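PDB 6LUP: MHC class I protein from Ginglymostoma cirratum, which probably presents peptides in a groove of two helices above a beta sheet, as classical MHC class I molecules do for inspection by T cells. Local coordinates for residues Gly25-Asp29 with Gln30-Gln34; Ile76-Leu79 with Ser80-Asn84; Gly173-Glu176 with Leu177-Val180. All coordinates share one frame; numbering follows the deposited sequence.

In the fold
The three contacts come in series along the chain, each a local exchange between neighbouring residues. Contact 1 closes the hairpin of strands 21-27 and 30-36 in the eight-stranded antiparallel floor of the groove; contact 2 ends helix 55-82, one wall of that groove; contact 3 follows helix 148-172, part of the other wall, and leads into the immunoglobulin domain. Contacts 1 and 3 touch, their centres about 12 Å apart, where Val-27 packs against Leu-177. Contact 2 lies far off, its centre about 31 Å from that of contact 1 and 43 Å from that of contact 3. Floor, groove end and interdomain link are thus each finished by a short-range motif.

Contact 1: Gly25-Asp29 with Gln30-Gln34; sequences GYVDD and QQFVQ
Tyr-26 lays one face of its ring over the aliphatic start of Gln-31, whose CB stands 4.1 Å from the ring centroid in a CH-pi contact offset toward the rim. The two residues form an antiparallel non-hydrogen-bonded pair on neighbouring strands, which puts both side chains on the same face of the sheet. On the other face Phe-32 takes Val-27 CG2 over its ring, 4.0 Å from the centroid, while CG2 of its own neighbour Val-33 lies over the opposite ring face, centred. The phenyl is therefore sandwiched between two methyl groups. Its first torsion, chi1 77°, sets CG between the backbone N and the carbonyl carbon and swings the ring back across the hairpin to Gly-25, whose O lies 3.2 Å from Phe-32 CD1.

Phe-32 and Val-33 form a classic beta bulge, both facing Gly-25 on the other strand, where a CB would run into Val-33 CG2. Phe-32 N donates to Gly-25 O at 2.8 Å, and Gly-25 N donates to Val-33 O at 3.1 Å. Beyond the bulge a type II' turn from Val-27 to Gln-30 reverses the chain, closed by Gln-30 N to Val-27 O at 2.9 Å and by the return bond from Val-27 N to Gln-30 O. Asp-28 in the turn is tied to Ser-4 and His-3 of strand 3-12, and Asp-29 to His-205 of the immunoglobulin domain.

Val-33 O is gripped twice, since Gln-31 NE2 reaches it at 3.0 Å from the face opposite Gly-25 N. The same NE2 also bonds to an acidic side chain of another protein chain in the assembly. One amide nitrogen thus joins the bulged hairpin to a partner subunit, which would restrain the rotation of the Gln-31 side chain.

Contact 2: Ile76-Leu79 with Ser80-Asn84; sequences IDIL and SKRTN
Leu-79 O accepts two bonds from one residue: Thr-83 OG1 at 2.6 Å and Thr-83 N at 3.0 Å, arriving from opposite faces of the carbonyl plane. The hydroxyl can turn back in this way because Thr-83 holds OG1 between its backbone N and carbonyl carbon (chi1 49°), while the residue itself is the first to leave helical geometry. Nearly one turn earlier the pattern recurs. Ser-80 OG donates to Ile-76 O at 2.7 Å, and the backbone N of Ser-80 reaches the same oxygen at 3.2 Å, again from the other face. With OG beside its own backbone N (chi1 -68°), the hydroxyl hangs back toward the preceding turn, where the amide already bonds Ile-76 O. In both places a side chain folds onto the carbonyl four residues before it and adds to the ordinary helical bond.

On another side of the helix Arg-82 runs alongside Ile-78, the two side chains pointing the same way. Ile-78 CG2 sits over one face of the guanidinium, 3.8 Å from Arg-82 NE. Leu-79 CD2 comes to 3.8 Å from Arg-82 NH1, and the two side chains are set at a slant. These apolar branches support the charged group without competing for its N-H bonds: Arg-82 NH1 goes to Thr-140 OG1 and Trp-136 O, on helix 135-146, and NH2 makes a long, weak ion pair with the backbone of the bound peptide.

Leu-79, resting on Trp-115 and Phe-120 from the sheet, also touches an apolar side chain of that peptide. Here an arginine links the two helical walls where helix 55-82 ends, beside a leucine touching the peptide, consistent with one end of the class I peptide-binding groove.

Contact 3: Gly173-Glu176 with Leu177-Val180; sequences GNVE and LRPV
This is a turn contact in the connection between helix 148-172 and strand 183-189, where the chain leaves the peptide-binding platform for the immunoglobulin domain. Leu-177 folds back on Gly-173, the first residue beyond the helix, and its CB and CG both lie 3.3 Å from Gly-173 O. The backbone N of Leu-177 is shared between two carbonyls: a short but poorly angled, weak bond to Gly-173 O at 2.7 Å, and another to Asn-174 O at 3.3 Å that comes from well above the carbonyl plane. With no side chain at Gly-173, Leu-177 CD1 can approach to 3.7 Å from Gly-173 C. The leucine is buried, and it also packs on Tyr-203 of the immunoglobulin domain and on Val-27 of the platform sheet.

From Val-175 to Arg-178 the chain makes a type I beta turn, closed by Arg-178 N donating to Val-175 O at 3.2 Å in a nearly straight bond. Such a turn redirects the main chain just before Pro-179, which meets Pro-204 and Asp-257 in the next domain.

Across the turn, from its last residue to its first, Arg-178 curls back over Val-175. Bends at chi2 and chi3 (-149° and -98°) bring the guanidinium across the valine, with Val-175 CB over one face and Val-175 CG2 3.3 Å from Arg-178 NH2. The amide of Asn-174 stands nearly upright to the guanidinium, the planes 79° apart. One water joins the two groups, accepting from Arg-178 NH1 at 2.8 Å, in the guanidinium plane, and from Asn-174 ND2. Both residues also touch a crystal neighbour, and the lattice may influence these exposed side chains. A second water donates to the carbonyl oxygens of Glu-176 and Arg-178, spanning the exit of the turn.

Contact 1: Gly25-Asp29 with Gln30-Gln34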
# COMPACT_ATOMS: atom_id res chain seq x y z
N GLY A 25 4.46 -8.58 -3.29
CA GLY A 25 5.01 -8.13 -4.56
C GLY A 25 4.02 -7.33 -5.37
O GLY A 25 2.83 -7.66 -5.42
N TYR A 26 4.51 -6.27 -6.01
CA TYR A 26 3.69 -5.37 -6.82
C TYR A 26 4.24 -5.18 -8.22
O TYR A 26 5.43 -4.95 -8.39
CB TYR A 26 3.60 -3.99 -6.18
CG TYR A 26 2.71 -3.88 -4.98
CD1 TYR A 26 3.19 -4.17 -3.71
CD2 TYR A 26 1.39 -3.46 -5.11
CE1 TYR A 26 2.37 -4.07 -2.59
CE2 TYR A 26 0.56 -3.34 -4.01
CZ TYR A 26 1.05 -3.65 -2.75
OH TYR A 26 0.24 -3.55 -1.64
N VAL A 27 3.36 -5.28 -9.21
CA VAL A 27 3.61 -4.71 -10.52
C VAL A 27 2.81 -3.41 -10.56
O VAL A 27 1.59 -3.42 -10.41
CB VAL A 27 3.16 -5.64 -11.66
CG1 VAL A 27 3.37 -4.96 -13.00
CG2 VAL A 27 3.92 -6.96 -11.61
N ASP A 28 3.51 -2.29 -10.74
CA ASP A 28 2.88 -0.97 -10.63
C ASP A 28 2.16 -0.88 -9.28
O ASP A 28 2.77 -1.11 -8.24
CB ASP A 28 1.94 -0.69 -11.81
CG ASP A 28 2.67 -0.62 -13.15
OD1 ASP A 28 3.76 -0.02 -13.20
OD2 ASP A 28 2.15 -1.16 -14.15
N ASP A 29 0.86 -0.57 -9.30
CA ASP A 29 0.08 -0.47 -8.07
C ASP A 29 -0.66 -1.75 -7.71
O ASP A 29 -1.39 -1.79 -6.72
CB ASP A 29 -0.95 0.66 -8.18
CG ASP A 29 -0.36 2.02 -7.87
OD1 ASP A 29 0.85 2.12 -7.59
OD2 ASP A 29 -1.14 2.99 -7.90
N GLN A 30 -0.48 -2.80 -8.49
CA GLN A 30 -1.24 -4.03 -8.29
C GLN A 30 -0.42 -5.10 -7.58
O GLN A 30 0.64 -5.51 -8.06
CB GLN A 30 -1.76 -4.54 -9.64
CG GLN A 30 -2.38 -5.93 -9.61
CD GLN A 30 -2.94 -6.33 -10.97
OE1 GLN A 30 -3.86 -5.70 -11.48
NE2 GLN A 30 -2.38 -7.38 -11.54
N GLN A 31 -0.92 -5.55 -6.42
CA GLN A 31 -0.28 -6.65 -5.72
C GLN A 31 -0.52 -7.95 -6.48
O GLN A 31 -1.65 -8.23 -6.88
CB GLN A 31 -0.81 -6.79 -4.29
CG GLN A 31 0.13 -7.57 -3.39
CD GLN A 31 -0.55 -8.15 -2.17
OE1 GLN A 31 -1.40 -7.51 -1.56
NE2 GLN A 31 -0.17 -9.37 -1.80
N PHE A 32 0.53 -8.73 -6.67
CA PHE A 32 0.40 -9.97 -7.45
C PHE A 32 0.87 -11.23 -6.73
O PHE A 32 0.45 -12.32 -7.07
CB PHE A 32 1.04 -9.81 -8.85
CG PHE A 32 2.54 -9.89 -8.85
CD1 PHE A 32 3.31 -8.85 -8.35
CD2 PHE A 32 3.19 -10.99 -9.41
CE1 PHE A 32 4.70 -8.91 -8.36
CE2 PHE A 32 4.58 -11.06 -9.43
CZ PHE A 32 5.34 -10.02 -8.91
N VAL A 33 1.75 -11.06 -5.75
CA VAL A 33 2.23 -12.19 -4.94
C VAL A 33 2.24 -11.85 -3.45
O VAL A 33 2.23 -10.68 -3.05
CB VAL A 33 3.62 -12.73 -5.39
CG1 VAL A 33 3.52 -13.44 -6.73
CG2 VAL A 33 4.68 -11.63 -5.43
N GLN A 34 2.27 -12.90 -2.63
CA GLN A 34 2.30 -12.77 -1.18
C GLN A 34 3.04 -13.97 -0.61
O GLN A 34 2.96 -15.07 -1.15
CB GLN A 34 0.88 -12.69 -0.61
CG GLN A 34 0.78 -12.41 0.89
CD GLN A 34 0.85 -13.66 1.77
OE1 GLN A 34 0.74 -14.79 1.30
NE2 GLN A 34 1.03 -13.44 3.07

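Contact 2: Ile76-Leu79 with Ser80-Asn84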
# COMPACT_ATOMS: atom_id res chain seq x y z
N ILE A 76 16.57 -8.68 13.82
CA ILE A 76 15.95 -7.97 14.95
C ILE A 76 16.73 -8.18 16.25
O ILE A 76 16.84 -7.26 17.05
CB ILE A 76 14.43 -8.27 15.14
CG1 ILE A 76 14.20 -9.68 15.70
CG2 ILE A 76 13.67 -8.05 13.84
CD1 ILE A 76 12.82 -9.90 16.31
N ASP A 77 17.28 -9.38 16.43
CA ASP A 77 18.12 -9.67 17.59
C ASP A 77 19.48 -8.99 17.48
O ASP A 77 19.99 -8.47 18.47
CB ASP A 77 18.31 -11.18 17.79
CG ASP A 77 17.05 -11.86 18.29
OD1 ASP A 77 16.20 -12.24 17.45
OD2 ASP A 77 16.91 -12.02 19.53
N ILE A 78 20.05 -8.98 16.28
CA ILE A 78 21.35 -8.34 16.04
C ILE A 78 21.29 -6.84 16.34
O ILE A 78 22.15 -6.30 17.04
CB ILE A 78 21.87 -8.60 14.61
CG1 ILE A 78 22.21 -10.08 14.42
CG2 ILE A 78 23.10 -7.74 14.31
CD1 ILE A 78 22.39 -10.50 12.98
N LEU A 79 20.25 -6.17 15.82
CA LEU A 79 20.13 -4.73 15.95
C LEU A 79 19.69 -4.27 17.35
O LEU A 79 20.01 -3.16 17.77
CB LEU A 79 19.20 -4.16 14.88
CG LEU A 79 19.73 -4.21 13.44
CD1 LEU A 79 18.70 -3.65 12.47
CD2 LEU A 79 21.05 -3.47 13.28
N SER A 80 18.97 -5.14 18.06
CA SER A 80 18.62 -4.88 19.46
C SER A 80 19.88 -4.81 20.31
O SER A 80 20.01 -3.92 21.16
CB SER A 80 17.68 -5.97 19.99
OG SER A 80 16.41 -5.90 19.36
N LYS A 81 20.80 -5.74 20.07
CA LYS A 81 22.08 -5.77 20.75
C LYS A 81 22.91 -4.53 20.42
O LYS A 81 23.55 -3.95 21.30
CB LYS A 81 22.85 -7.04 20.38
CG LYS A 81 24.08 -7.30 21.24
CD LYS A 81 24.73 -8.64 20.92
CE LYS A 81 25.99 -8.85 21.75
NZ LYS A 81 26.71 -10.09 21.35
N ARG A 82 22.87 -4.12 19.16
CA ARG A 82 23.63 -2.96 18.69
C ARG A 82 23.12 -1.64 19.27
O ARG A 82 23.90 -0.71 19.50
CB ARG A 82 23.61 -2.88 17.16
CG ARG A 82 24.48 -3.91 16.47
CD ARG A 82 24.65 -3.54 15.01
NE ARG A 82 25.22 -4.63 14.23
CZ ARG A 82 25.23 -4.68 12.90
NH1 ARG A 82 24.70 -3.69 12.19
NH2 ARG A 82 25.77 -5.72 12.28
N THR A 83 21.81 -1.56 19.49
CA THR A 83 21.18 -0.35 20.02
C THR A 83 20.89 -0.48 21.51
O THR A 83 20.20 0.36 22.09
CB THR A 83 19.88 -0.02 19.26
OG1 THR A 83 19.07 -1.19 19.17
CG2 THR A 83 20.19 0.48 17.86
N ASN A 84 21.44 -1.53 22.13
CA ASN A 84 21.22 -1.85 23.54
C ASN A 84 19.74 -1.88 23.93
O ASN A 84 19.37 -1.50 25.05
CB ASN A 84 22.03 -0.91 24.46
CG ASN A 84 23.53 -1.17 24.38
OD1 ASN A 84 23.99 -2.29 24.62
ND2 ASN A 84 24.29 -0.13 24.06

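Contact 3: Gly173-Glu176 with Leu177-Val180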
# COMPACT_ATOMS: atom_id res chain seq x y z
N GLY A 173 0.26 -10.03 -17.88
CA GLY A 173 -0.81 -9.38 -17.13
C GLY A 173 -1.33 -8.15 -17.85
O GLY A 173 -1.99 -7.31 -17.25
N ASN A 174 -1.03 -8.07 -19.14
CA ASN A 174 -1.36 -6.93 -20.00
C ASN A 174 -2.71 -6.26 -19.73
O ASN A 174 -2.75 -5.09 -19.35
CB ASN A 174 -1.24 -7.34 -21.47
CG ASN A 174 -1.50 -6.19 -22.43
OD1 ASN A 174 -2.08 -6.39 -23.49
ND2 ASN A 174 -1.08 -4.98 -22.06
N VAL A 175 -3.80 -6.99 -19.95
CA VAL A 175 -5.13 -6.39 -19.80
C VAL A 175 -5.45 -6.10 -18.34
O VAL A 175 -6.03 -5.06 -18.01
CB VAL A 175 -6.25 -7.22 -20.49
CG1 VAL A 175 -6.41 -8.59 -19.85
CG2 VAL A 175 -7.57 -6.47 -20.45
N GLU A 176 -5.03 -7.01 -17.47
CA GLU A 176 -5.25 -6.89 -16.03
C GLU A 176 -4.50 -5.69 -15.45
O GLU A 176 -4.89 -5.16 -14.42
CB GLU A 176 -4.82 -8.17 -15.31
CG GLU A 176 -5.65 -9.41 -15.65
CD GLU A 176 -5.24 -10.07 -16.97
OE1 GLU A 176 -5.98 -10.98 -17.42
OE2 GLU A 176 -4.20 -9.70 -17.56
N LEU A 177 -3.43 -5.26 -16.12
CA LEU A 177 -2.61 -4.15 -15.64
C LEU A 177 -2.93 -2.80 -16.28
O LEU A 177 -2.26 -1.81 -16.01
CB LEU A 177 -1.13 -4.49 -15.80
CG LEU A 177 -0.61 -5.57 -14.84
CD1 LEU A 177 0.64 -6.23 -15.40
CD2 LEU A 177 -0.37 -4.99 -13.45
N ARG A 178 -3.96 -2.77 -17.13
CA ARG A 178 -4.38 -1.53 -17.77
C ARG A 178 -4.99 -0.57 -16.76
O ARG A 178 -5.62 -1.01 -15.79
CB ARG A 178 -5.36 -1.81 -18.91
CG ARG A 178 -4.72 -2.47 -20.12
CD ARG A 178 -5.43 -2.08 -21.41
NE ARG A 178 -6.41 -3.07 -21.86
CZ ARG A 178 -6.23 -3.89 -22.90
NH1 ARG A 178 -5.10 -3.86 -23.60
NH2 ARG A 178 -7.18 -4.74 -23.24
N PRO A 179 -4.80 0.75 -16.96
CA PRO A 179 -5.53 1.68 -16.11
C PRO A 179 -7.04 1.55 -16.32
O PRO A 179 -7.49 1.31 -17.44
CB PRO A 179 -5.03 3.05 -16.58
CG PRO A 179 -4.51 2.83 -17.96
CD PRO A 179 -3.94 1.44 -17.94
N VAL A 180 -7.80 1.67 -15.23
CA VAL A 180 -9.25 1.75 -15.31
C VAL A 180 -9.72 3.11 -14.80
O VAL A 180 -9.30 3.57 -13.73
CB VAL A 180 -9.97 0.57 -14.59
CG1 VAL A 180 -9.37 0.29 -13.23
CG2 VAL A 180 -11.47 0.83 -14.48
O HOH W 1 -2.73 -2.42 -23.06
O HOH W 2 -6.74 -3.03 -14.43